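Local coordinates for protein thiol peroxidase (Mycobacterium tuberculosis, PDB 1XVQ) that reduces hydrogen peroxide and organic hydroperoxides to water and alcohols with electrons from thioredoxin, and probably protects the cell against oxidative stress, at residues 6-14 and 144-152. Sequence-based numbering, arbitrary orientation.
Sequences LRGNAINTV and TELVPEIAQ. With YT3 (yttrium (III) ion), chain D.
Ala10 and Glu149 face each other as an isolated antiparallel bridge of the non-hydrogen-bonded kind (CA to CA 4.9 Å), closed on one side by Ile150 N to Asn9 O and on the other by Ile11 N to Pro148 O, both 3.1 Å. Asn9 O also receives a CA-H...O contact from Glu149. The bridge joins the irregular N-terminal segment to the chain just beyond edge strand 141-146 of the thioredoxin-fold sheet, where a type I turn runs from Glu149 to Gln152.

Ile150 is the residue most covered by the opposite segment. With CG1 set between its backbone N and carbonyl carbon (chi1 56°), CG1 comes to Asn9 ND2, while Ile150 CG2 meets Ile11 CD1 at 3.4 Å. Ile150 CG2 also lies against Arg7 NE at a tight 3.0 Å. The extended Arg7 chain runs alongside Ile150, pointing the other way, laying one face of the guanidinium over Ile150 CB. In the guanidinium plane, a water weakly bound to Arg7 NH2 donates to Ile150 O. Arg7 also touches Pro123.

Ile11 CG1 approaches Val147 O to 3.4 Å, and the side chain also touches Ala129. Farther along, Thr13 CG2 and Leu146 CD1 meet tip to tip at 4.0 Å, while Thr13 OG1 turns to Gly15 O and Gly116 O. At the other end, a second water accepts from Asn9 ND2 (2.6 Å) and Ala151 N, with a weak link to Glu149 OE2; the very short approach of yttrium to this carboxylate is doubtful.

The pairing thus rests on two main-chain bonds and the packing of Ile150; around them at the surface, the polar ends of Arg7 and Asn9, though packed on Ile150, make their hydrogen bonds to the turn through water, that of Arg7 weakly.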
loop_
_atom_site.group_PDB
_atom_site.type_symbol
_atom_site.label_atom_id
_atom_site.label_comp_id
_atom_site.label_asym_id
_atom_site.label_seq_id
_atom_site.Cartn_x
_atom_site.Cartn_y
_atom_site.Cartn_z
ATOM N N LEU A 6 -11.531 -17.727 -12.430
ATOM C CA LEU A 6 -10.108 -18.011 -12.286
ATOM C C LEU A 6 -9.325 -16.726 -12.117
ATOM O O LEU A 6 -9.784 -15.657 -12.520
ATOM C CB LEU A 6 -9.604 -18.737 -13.540
ATOM C CG LEU A 6 -10.283 -20.073 -13.840
ATOM C CD1 LEU A 6 -9.858 -20.589 -15.244
ATOM C CD2 LEU A 6 -9.900 -21.063 -12.749
ATOM N N ARG A 7 -8.119 -16.837 -11.567
ATOM C CA ARG A 7 -7.308 -15.646 -11.375
ATOM C C ARG A 7 -6.233 -15.536 -12.443
ATOM O O ARG A 7 -5.357 -16.393 -12.519
ATOM C CB ARG A 7 -6.658 -15.675 -9.995
ATOM C CG ARG A 7 -5.857 -14.402 -9.671
ATOM C CD ARG A 7 -5.244 -14.503 -8.269
ATOM N NE ARG A 7 -4.300 -13.421 -8.000
ATOM C CZ ARG A 7 -3.526 -13.337 -6.915
ATOM N NH1 ARG A 7 -3.574 -14.271 -5.972
ATOM N NH2 ARG A 7 -2.687 -12.320 -6.779
ATOM N N GLY A 8 -6.314 -14.494 -13.263
ATOM C CA GLY A 8 -5.320 -14.286 -14.304
ATOM C C GLY A 8 -3.938 -13.927 -13.752
ATOM O O GLY A 8 -3.809 -13.375 -12.655
ATOM N N ASN A 9 -2.895 -14.226 -14.518
ATOM C CA ASN A 9 -1.526 -13.943 -14.083
ATOM C C ASN A 9 -1.292 -12.445 -14.098
ATOM O O ASN A 9 -0.653 -11.901 -13.204
ATOM C CB ASN A 9 -0.518 -14.633 -15.025
ATOM C CG ASN A 9 0.921 -14.587 -14.502
ATOM O OD1 ASN A 9 1.840 -14.207 -15.227
ATOM N ND2 ASN A 9 1.120 -15.000 -13.263
ATOM N N ALA A 10 -1.806 -11.774 -15.120
ATOM C CA ALA A 10 -1.604 -10.325 -15.234
ATOM C C ALA A 10 -2.500 -9.551 -14.266
ATOM O O ALA A 10 -3.682 -9.846 -14.132
ATOM C CB ALA A 10 -1.875 -9.879 -16.655
ATOM N N ILE A 11 -1.922 -8.557 -13.596
ATOM C CA ILE A 11 -2.678 -7.724 -12.657
ATOM C C ILE A 11 -3.319 -6.598 -13.465
ATOM O O ILE A 11 -2.646 -5.926 -14.248
ATOM C CB ILE A 11 -1.721 -7.148 -11.554
ATOM C CG1 ILE A 11 -1.116 -8.296 -10.758
ATOM C CG2 ILE A 11 -2.483 -6.253 -10.549
ATOM C CD1 ILE A 11 -2.162 -9.167 -10.045
ATOM N N ASN A 12 -4.626 -6.405 -13.308
ATOM C CA ASN A 12 -5.321 -5.343 -14.033
ATOM C C ASN A 12 -6.054 -4.455 -13.033
ATOM O O ASN A 12 -7.052 -4.869 -12.466
ATOM C CB ASN A 12 -6.355 -5.936 -15.004
ATOM C CG ASN A 12 -7.033 -4.877 -15.869
ATOM O OD1 ASN A 12 -8.124 -5.102 -16.410
ATOM N ND2 ASN A 12 -6.377 -3.728 -16.027
ATOM N N THR A 13 -5.561 -3.243 -12.809
ATOM C CA THR A 13 -6.234 -2.354 -11.881
ATOM C C THR A 13 -7.116 -1.327 -12.586
ATOM O O THR A 13 -7.113 -1.206 -13.814
ATOM C CB THR A 13 -5.217 -1.623 -11.000
ATOM O OG1 THR A 13 -4.375 -0.830 -11.842
ATOM C CG2 THR A 13 -4.368 -2.625 -10.249
ATOM N N VAL A 14 -7.869 -0.580 -11.785
ATOM C CA VAL A 14 -8.771 0.439 -12.291
ATOM C C VAL A 14 -8.086 1.695 -12.805
ATOM O O VAL A 14 -8.717 2.522 -13.466
ATOM C CB VAL A 14 -9.815 0.853 -11.219
ATOM C CG1 VAL A 14 -10.674 -0.341 -10.859
ATOM C CG2 VAL A 14 -9.133 1.365 -9.968
ATOM N N THR A 144 7.075 4.354 -7.232
ATOM C CA THR A 144 5.915 3.493 -7.271
ATOM C C THR A 144 6.248 2.166 -7.943
ATOM O O THR A 144 7.172 2.069 -8.747
ATOM C CB THR A 144 4.720 4.086 -8.079
ATOM O OG1 THR A 144 5.071 4.187 -9.475
ATOM C CG2 THR A 144 4.332 5.429 -7.559
ATOM N N GLU A 145 5.531 1.137 -7.527
ATOM C CA GLU A 145 5.635 -0.163 -8.174
ATOM C C GLU A 145 4.315 -0.868 -8.016
ATOM O O GLU A 145 3.878 -1.133 -6.898
ATOM C CB GLU A 145 6.714 -1.088 -7.584
ATOM C CG GLU A 145 6.751 -2.400 -8.418
ATOM C CD GLU A 145 7.515 -3.544 -7.797
ATOM O OE1 GLU A 145 7.885 -3.471 -6.606
ATOM O OE2 GLU A 145 7.729 -4.552 -8.520
ATOM N N LEU A 146 3.665 -1.161 -9.136
ATOM C CA LEU A 146 2.429 -1.940 -9.087
ATOM C C LEU A 146 2.953 -3.282 -9.562
ATOM O O LEU A 146 3.338 -3.400 -10.733
ATOM C CB LEU A 146 1.405 -1.413 -10.099
ATOM C CG LEU A 146 0.269 -2.417 -10.390
ATOM C CD1 LEU A 146 -0.574 -2.626 -9.137
ATOM C CD2 LEU A 146 -0.601 -1.902 -11.541
ATOM N N VAL A 147 3.005 -4.271 -8.676
ATOM C CA VAL A 147 3.549 -5.558 -9.074
ATOM C C VAL A 147 2.693 -6.069 -10.235
ATOM O O VAL A 147 1.493 -6.263 -10.097
ATOM C CB VAL A 147 3.561 -6.536 -7.903
ATOM C CG1 VAL A 147 4.216 -7.851 -8.336
ATOM C CG2 VAL A 147 4.329 -5.935 -6.728
ATOM N N PRO A 148 3.314 -6.267 -11.412
ATOM C CA PRO A 148 2.637 -6.731 -12.622
ATOM C C PRO A 148 2.036 -8.122 -12.642
ATOM O O PRO A 148 1.127 -8.368 -13.420
ATOM C CB PRO A 148 3.719 -6.580 -13.687
ATOM C CG PRO A 148 4.913 -6.994 -12.941
ATOM C CD PRO A 148 4.764 -6.179 -11.659
ATOM N N GLU A 149 2.541 -9.035 -11.828
ATOM C CA GLU A 149 1.985 -10.382 -11.845
ATOM C C GLU A 149 1.639 -10.834 -10.458
ATOM O O GLU A 149 2.233 -10.378 -9.485
ATOM C CB GLU A 149 2.966 -11.374 -12.446
ATOM C CG GLU A 149 3.397 -11.025 -13.804
ATOM C CD GLU A 149 4.658 -11.775 -14.172
ATOM O OE1 GLU A 149 5.209 -11.458 -15.224
ATOM O OE2 GLU A 149 5.091 -12.662 -13.403
ATOM N N ILE A 150 0.696 -11.768 -10.381
ATOM C CA ILE A 150 0.219 -12.274 -9.103
ATOM C C ILE A 150 1.258 -12.883 -8.156
ATOM O O ILE A 150 1.228 -12.616 -6.954
ATOM C CB ILE A 150 -0.943 -13.292 -9.330
ATOM C CG1 ILE A 150 -0.477 -14.405 -10.259
ATOM C CG2 ILE A 150 -2.134 -12.582 -9.973
ATOM C CD1 ILE A 150 -1.501 -15.529 -10.458
ATOM N N ALA A 151 2.174 -13.692 -8.671
ATOM C CA ALA A 151 3.158 -14.320 -7.793
ATOM C C ALA A 151 4.545 -13.682 -7.839
ATOM O O ALA A 151 5.555 -14.359 -7.643
ATOM C CB ALA A 151 3.262 -15.810 -8.112
ATOM N N GLN A 152 4.600 -12.378 -8.085
ATOM C CA GLN A 152 5.884 -11.689 -8.148
ATOM C C GLN A 152 6.106 -10.919 -6.849
ATOM O O GLN A 152 5.179 -10.320 -6.303
ATOM C CB GLN A 152 5.900 -10.749 -9.351
ATOM C CG GLN A 152 7.258 -10.171 -9.682
ATOM C CD GLN A 152 7.234 -9.342 -10.954
ATOM O OE1 GLN A 152 6.811 -9.818 -12.014
ATOM N NE2 GLN A 152 7.690 -8.100 -10.860
HETATM Y Y YT3 D . 5.779 -13.124 -16.736
HETATM O O HOH W 1 -0.711 -10.515 -5.699
HETATM O O HOH W 2 3.077 -14.708 -11.517
#